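Local coordinates for protein B (Streptococcus agalactiae, PDB 5H6I), which is the secreted CAMP factor of this bacterium, a helical pore-forming toxin that permeabilises membranes and also binds IgG, at residues A[150-153]-A[154-158]; A[225-228]-A[229-233]. One frame throughout, in Å; residues are numbered along the deposited sequence.

Contact 1. Residues A[150-153]-A[154-158]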
ATOM      1  N   ALA A 150      11.863  11.026  16.638  1.00 60.05           N
ATOM      2  CA  ALA A 150      10.917  12.133  16.712  1.00 58.92           C
ATOM      3  C   ALA A 150       9.985  12.141  15.506  1.00 60.38           C
ATOM      4  O   ALA A 150       8.808  12.497  15.626  1.00 60.20           O
ATOM      5  CB  ALA A 150      11.666  13.462  16.821  1.00 49.15           C
ATOM      6  N   GLN A 151      10.496  11.745  14.337  1.00 57.75           N
ATOM      7  CA  GLN A 151       9.664  11.713  13.141  1.00 54.19           C
ATOM      8  C   GLN A 151       8.700  10.533  13.159  1.00 60.70           C
ATOM      9  O   GLN A 151       7.603  10.623  12.595  1.00 58.10           O
ATOM     10  CB  GLN A 151      10.544  11.669  11.893  1.00 55.03           C
ATOM     11  CG  GLN A 151       9.786  11.818  10.585  1.00 61.12           C
ATOM     12  CD  GLN A 151       8.850  13.011  10.580  1.00 69.57           C
ATOM     13  OE1 GLN A 151       9.225  14.112  10.985  1.00 70.46           O
ATOM     14  NE2 GLN A 151       7.623  12.796  10.119  1.00 63.54           N
ATOM     15  N   VAL A 152       9.086   9.425  13.797  1.00 55.70           N
ATOM     16  CA  VAL A 152       8.178   8.288  13.925  1.00 60.75           C
ATOM     17  C   VAL A 152       6.953   8.681  14.740  1.00 66.74           C
ATOM     18  O   VAL A 152       5.824   8.279  14.430  1.00 59.62           O
ATOM     19  CB  VAL A 152       8.916   7.084  14.541  1.00 57.96           C
ATOM     20  CG1 VAL A 152       7.928   6.054  15.066  1.00 50.02           C
ATOM     21  CG2 VAL A 152       9.850   6.456  13.518  1.00 55.41           C
ATOM     22  N   ASN A 153       7.153   9.487  15.786  1.00 61.98           N
ATOM     23  CA  ASN A 153       6.022   9.977  16.565  1.00 65.05           C
ATOM     24  C   ASN A 153       5.192  10.981  15.776  1.00 66.77           C
ATOM     25  O   ASN A 153       3.971  11.050  15.959  1.00 63.86           O
ATOM     26  CB  ASN A 153       6.514  10.598  17.872  1.00 67.08           C
ATOM     27  CG  ASN A 153       7.156   9.578  18.793  1.00 71.82           C
ATOM     28  OD1 ASN A 153       6.722   8.427  18.862  1.00 77.40           O
ATOM     29  ND2 ASN A 153       8.196   9.994  19.505  1.00 79.64           N
ATOM     30  N   ASP A 154       5.832  11.765  14.905  1.00 70.31           N
ATOM     31  CA  ASP A 154       5.082  12.640  14.009  1.00 65.35           C
ATOM     32  C   ASP A 154       4.136  11.835  13.129  1.00 57.91           C
ATOM     33  O   ASP A 154       2.986  12.231  12.912  1.00 54.65           O
ATOM     34  CB  ASP A 154       6.045  13.457  13.145  1.00 61.35           C
ATOM     35  CG  ASP A 154       6.118  14.910  13.566  1.00 88.51           C
ATOM     36  OD1 ASP A 154       5.671  15.230  14.688  1.00 89.43           O
ATOM     37  OD2 ASP A 154       6.621  15.733  12.773  1.00 96.93           O
ATOM     38  N   VAL A 155       4.605  10.694  12.623  1.00 58.46           N
ATOM     39  CA  VAL A 155       3.767   9.842  11.786  1.00 63.80           C
ATOM     40  C   VAL A 155       2.620   9.259  12.603  1.00 63.56           C
ATOM     41  O   VAL A 155       1.462   9.262  12.168  1.00 64.79           O
ATOM     42  CB  VAL A 155       4.618   8.740  11.131  1.00 54.41           C
ATOM     43  CG1 VAL A 155       3.735   7.629  10.583  1.00 60.04           C
ATOM     44  CG2 VAL A 155       5.491   9.330  10.034  1.00 59.31           C
ATOM     45  N   LYS A 156       2.922   8.759  13.804  1.00 62.12           N
ATOM     46  CA  LYS A 156       1.883   8.172  14.645  1.00 63.42           C
ATOM     47  C   LYS A 156       0.841   9.212  15.043  1.00 61.53           C
ATOM     48  O   LYS A 156      -0.363   8.929  15.034  1.00 62.84           O
ATOM     49  CB  LYS A 156       2.509   7.534  15.884  1.00 60.08           C
ATOM     50  CG  LYS A 156       3.094   6.152  15.638  1.00 59.49           C
ATOM     51  CD  LYS A 156       3.904   5.678  16.834  1.00 63.08           C
ATOM     52  CE  LYS A 156       4.415   4.262  16.631  1.00 71.42           C
ATOM     53  NZ  LYS A 156       5.419   3.887  17.664  1.00 71.88           N
ATOM     54  N   ALA A 157       1.286  10.421  15.395  1.00 55.03           N
ATOM     55  CA  ALA A 157       0.344  11.496  15.676  1.00 59.77           C
ATOM     56  C   ALA A 157      -0.430  11.900  14.428  1.00 60.06           C
ATOM     57  O   ALA A 157      -1.605  12.270  14.521  1.00 61.56           O
ATOM     58  CB  ALA A 157       1.077  12.704  16.259  1.00 53.96           C
ATOM     59  N   LEU A 158       0.210  11.833  13.258  1.00 60.23           N
ATOM     60  CA  LEU A 158      -0.485  12.138  12.013  1.00 52.39           C
ATOM     61  C   LEU A 158      -1.546  11.094  11.695  1.00 48.99           C
ATOM     62  O   LEU A 158      -2.571  11.421  11.086  1.00 51.36           O
ATOM     63  CB  LEU A 158       0.523  12.240  10.869  1.00 50.72           C
ATOM     64  CG  LEU A 158       0.109  13.006   9.614  1.00 52.80           C
ATOM     65  CD1 LEU A 158      -0.288  14.432   9.954  1.00 58.79           C
ATOM     66  CD2 LEU A 158       1.243  12.991   8.605  1.00 52.11           C
TER
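Q151 meets D154 and V155 on the middle turns of helix 145-163, where the chain turns one side to its neighbours and the other to solvent. The Q151 side chain begins by pointing away from the following turn but comes back: CG stands anti to the backbone N (chi1 -172°), and a bend at chi2 (50°) carries the amide over the next turn. Its NE2 rests 3.5 Å from CB of D154, the two side chains crossing at a slant, and 4.1 Å from CG2 of V155, which Q151 crosses at about a right angle. The amide and carboxylate planes are turned 82° apart; OE1 of Q151 and OD2 of D154, two acceptors, are merely near each other at 3.6 Å.

Beneath them runs the i to i+4 ladder of an alpha-helix, in which V155 N donates to Q151 O (3.0 Å) and A157 N to N153 O (2.8 Å). Compact, beta-branched valines suit the buried face: V152 packs on L134 of helix 121-139 and A101 of helix 93-115, V155 on A108. Q151 is long enough to reach K133, L134 and R137 while ending in a polar amide. N153 and D154 carry their polar groups on the exposed side. K156, extended beyond CG, lays its methylenes past V152 O, with CG at 3.7 Å, and its NZ forms a long, weak ion pair with D104.

Contact 2. Residues A[225-228]-A[229-233]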
ATOM      1  N   VAL A 225     -16.662   9.656 -11.940  1.00 57.69           N
ATOM      2  CA  VAL A 225     -17.666   8.847 -11.263  1.00 56.26           C
ATOM      3  C   VAL A 225     -17.671   9.184  -9.776  1.00 56.13           C
ATOM      4  O   VAL A 225     -16.638   9.527  -9.185  1.00 55.84           O
ATOM      5  CB  VAL A 225     -17.421   7.344 -11.486  1.00 59.08           C
ATOM      6  CG1 VAL A 225     -17.791   6.948 -12.908  1.00 58.25           C
ATOM      7  CG2 VAL A 225     -15.980   6.987 -11.177  1.00 53.69           C
ATOM      8  N   THR A 226     -18.846   9.089  -9.168  1.00 54.60           N
ATOM      9  CA  THR A 226     -18.999   9.390  -7.755  1.00 59.75           C
ATOM     10  C   THR A 226     -18.744   8.143  -6.913  1.00 50.04           C
ATOM     11  O   THR A 226     -18.575   7.034  -7.425  1.00 62.23           O
ATOM     12  CB  THR A 226     -20.396   9.945  -7.476  1.00 61.19           C
ATOM     13  OG1 THR A 226     -21.382   9.014  -7.940  1.00 53.00           O
ATOM     14  CG2 THR A 226     -20.590  11.275  -8.186  1.00 52.58           C
ATOM     15  N   VAL A 227     -18.709   8.343  -5.593  1.00 60.77           N
ATOM     16  CA  VAL A 227     -18.576   7.217  -4.673  1.00 53.25           C
ATOM     17  C   VAL A 227     -19.751   6.263  -4.837  1.00 57.46           C
ATOM     18  O   VAL A 227     -19.597   5.038  -4.746  1.00 59.23           O
ATOM     19  CB  VAL A 227     -18.450   7.729  -3.225  1.00 50.23           C
ATOM     20  CG1 VAL A 227     -18.573   6.581  -2.231  1.00 38.85           C
ATOM     21  CG2 VAL A 227     -17.132   8.463  -3.038  1.00 46.81           C
ATOM     22  N   GLN A 228     -20.941   6.807  -5.101  1.00 58.11           N
ATOM     23  CA  GLN A 228     -22.114   5.970  -5.328  1.00 61.43           C
ATOM     24  C   GLN A 228     -21.942   5.110  -6.575  1.00 57.56           C
ATOM     25  O   GLN A 228     -22.180   3.897  -6.542  1.00 59.76           O
ATOM     26  CB  GLN A 228     -23.362   6.844  -5.445  1.00 65.05           C
ATOM     27  CG  GLN A 228     -24.248   6.838  -4.213  1.00 68.57           C
ATOM     28  CD  GLN A 228     -25.700   7.109  -4.545  1.00 81.72           C
ATOM     29  OE1 GLN A 228     -26.527   6.198  -4.560  1.00 78.43           O
ATOM     30  NE2 GLN A 228     -26.018   8.370  -4.821  1.00 78.22           N
ATOM     31  N   GLN A 229     -21.524   5.725  -7.686  1.00 48.44           N
ATOM     32  CA  GLN A 229     -21.386   4.987  -8.938  1.00 54.59           C
ATOM     33  C   GLN A 229     -20.361   3.867  -8.827  1.00 56.40           C
ATOM     34  O   GLN A 229     -20.469   2.856  -9.531  1.00 60.95           O
ATOM     35  CB  GLN A 229     -21.006   5.942 -10.071  1.00 57.17           C
ATOM     36  CG  GLN A 229     -22.117   6.894 -10.478  1.00 52.56           C
ATOM     37  CD  GLN A 229     -21.627   8.001 -11.389  1.00 59.24           C
ATOM     38  OE1 GLN A 229     -20.914   8.906 -10.957  1.00 57.14           O
ATOM     39  NE2 GLN A 229     -22.008   7.934 -12.660  1.00 62.44           N
ATOM     40  N   VAL A 230     -19.362   4.023  -7.957  1.00 53.90           N
ATOM     41  CA  VAL A 230     -18.399   2.949  -7.738  1.00 51.23           C
ATOM     42  C   VAL A 230     -19.046   1.807  -6.963  1.00 56.36           C
ATOM     43  O   VAL A 230     -18.787   0.628  -7.233  1.00 59.32           O
ATOM     44  CB  VAL A 230     -17.148   3.494  -7.025  1.00 57.95           C
ATOM     45  CG1 VAL A 230     -16.286   2.355  -6.497  1.00 44.43           C
ATOM     46  CG2 VAL A 230     -16.346   4.378  -7.968  1.00 43.96           C
ATOM     47  N   ASP A 231     -19.912   2.137  -6.001  1.00 58.18           N
ATOM     48  CA  ASP A 231     -20.602   1.101  -5.236  1.00 60.21           C
ATOM     49  C   ASP A 231     -21.560   0.306  -6.115  1.00 59.04           C
ATOM     50  O   ASP A 231     -21.628  -0.924  -6.012  1.00 58.66           O
ATOM     51  CB  ASP A 231     -21.352   1.730  -4.061  1.00 60.82           C
ATOM     52  CG  ASP A 231     -20.520   1.772  -2.792  1.00 69.10           C
ATOM     53  OD1 ASP A 231     -19.630   0.911  -2.631  1.00 78.31           O
ATOM     54  OD2 ASP A 231     -20.759   2.667  -1.953  1.00 71.36           O
ATOM     55  N   GLN A 232     -22.309   0.989  -6.986  1.00 57.84           N
ATOM     56  CA  GLN A 232     -23.249   0.290  -7.857  1.00 60.49           C
ATOM     57  C   GLN A 232     -22.519  -0.558  -8.893  1.00 55.29           C
ATOM     58  O   GLN A 232     -22.988  -1.644  -9.255  1.00 55.14           O
ATOM     59  CB  GLN A 232     -24.179   1.290  -8.545  1.00 55.33           C
ATOM     60  CG  GLN A 232     -24.695   2.392  -7.636  1.00 64.16           C
ATOM     61  CD  GLN A 232     -25.577   3.387  -8.366  1.00 77.85           C
ATOM     62  OE1 GLN A 232     -26.803   3.287  -8.332  1.00 85.83           O
ATOM     63  NE2 GLN A 232     -24.954   4.351  -9.036  1.00 66.01           N
ATOM     64  N   GLU A 233     -21.373  -0.079  -9.382  1.00 57.93           N
ATOM     65  CA  GLU A 233     -20.596  -0.867 -10.333  1.00 57.03           C
ATOM     66  C   GLU A 233     -20.081  -2.154  -9.701  1.00 57.68           C
ATOM     67  O   GLU A 233     -19.975  -3.180 -10.383  1.00 64.61           O
ATOM     68  CB  GLU A 233     -19.433  -0.039 -10.878  1.00 49.68           C
ATOM     69  CG  GLU A 233     -18.741  -0.658 -12.084  1.00 52.08           C
ATOM     70  CD  GLU A 233     -19.682  -0.847 -13.257  1.00 66.93           C
ATOM     71  OE1 GLU A 233     -20.558   0.020 -13.463  1.00 64.59           O
ATOM     72  OE2 GLU A 233     -19.548  -1.863 -13.973  1.00 52.70           O
TER
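T226 and Q229 face each other across the first turn of helix 227-245, their side chains set at a slant. The amide oxygen of Q229 turns back toward the start of the helix and accepts twice: OE1 takes one bond from T226 N at 2.7 Å and one from T226 OG1 at 3.1 Å. The two donors arrive from opposite faces of the amide plane, so OE1 is gripped between them. In return OG1 takes a weak bond from Q229 N, 3.3 Å long but fairly straight (163°).

This reciprocal pairing is a capping box, with T226 as N-cap; glutamine has the length and the acceptor to reach back three residues. A short hydroxyl side chain suits the N-cap because OG1 can both accept from Q229 N and donate to Q229 OE1, and chi1 of 56° places it there. Just before the helix, V225 crosses V230 at about a right angle, and their CG2 methyls meet at 4.2 Å. Both valines also touch K179 of helix 179-196, and V225 reaches V219 of helix 203-220, a place that suits compact apolar branches. On the exposed side Q232 is extended beyond CG, and its CG rests 3.1 Å from Q228 O, the oxygen that also accepts from Q232 N.

In the fold
The two contacts are local, each within one helix of an all-helical chain, and they lie far apart: their centres are 34 Å from each other and their nearest atoms about 21 Å, without touching. Their neighbouring helices differ too, contact 1 lying in one helical bundle and contact 2 in a separate one, joined by the chain between residues 163 and 179. Contact 2 is tied to this connection by backbone hydrogen bonds of V225 with A174, V227 with D172 and Q228 with P170. In mid-helix, at contact 1, i to i+4 bonds occupy the backbone; N-H groups of a first turn lack an earlier helical carbonyl, and in contact 2 the capping box gives Q229 N a side-chain partner.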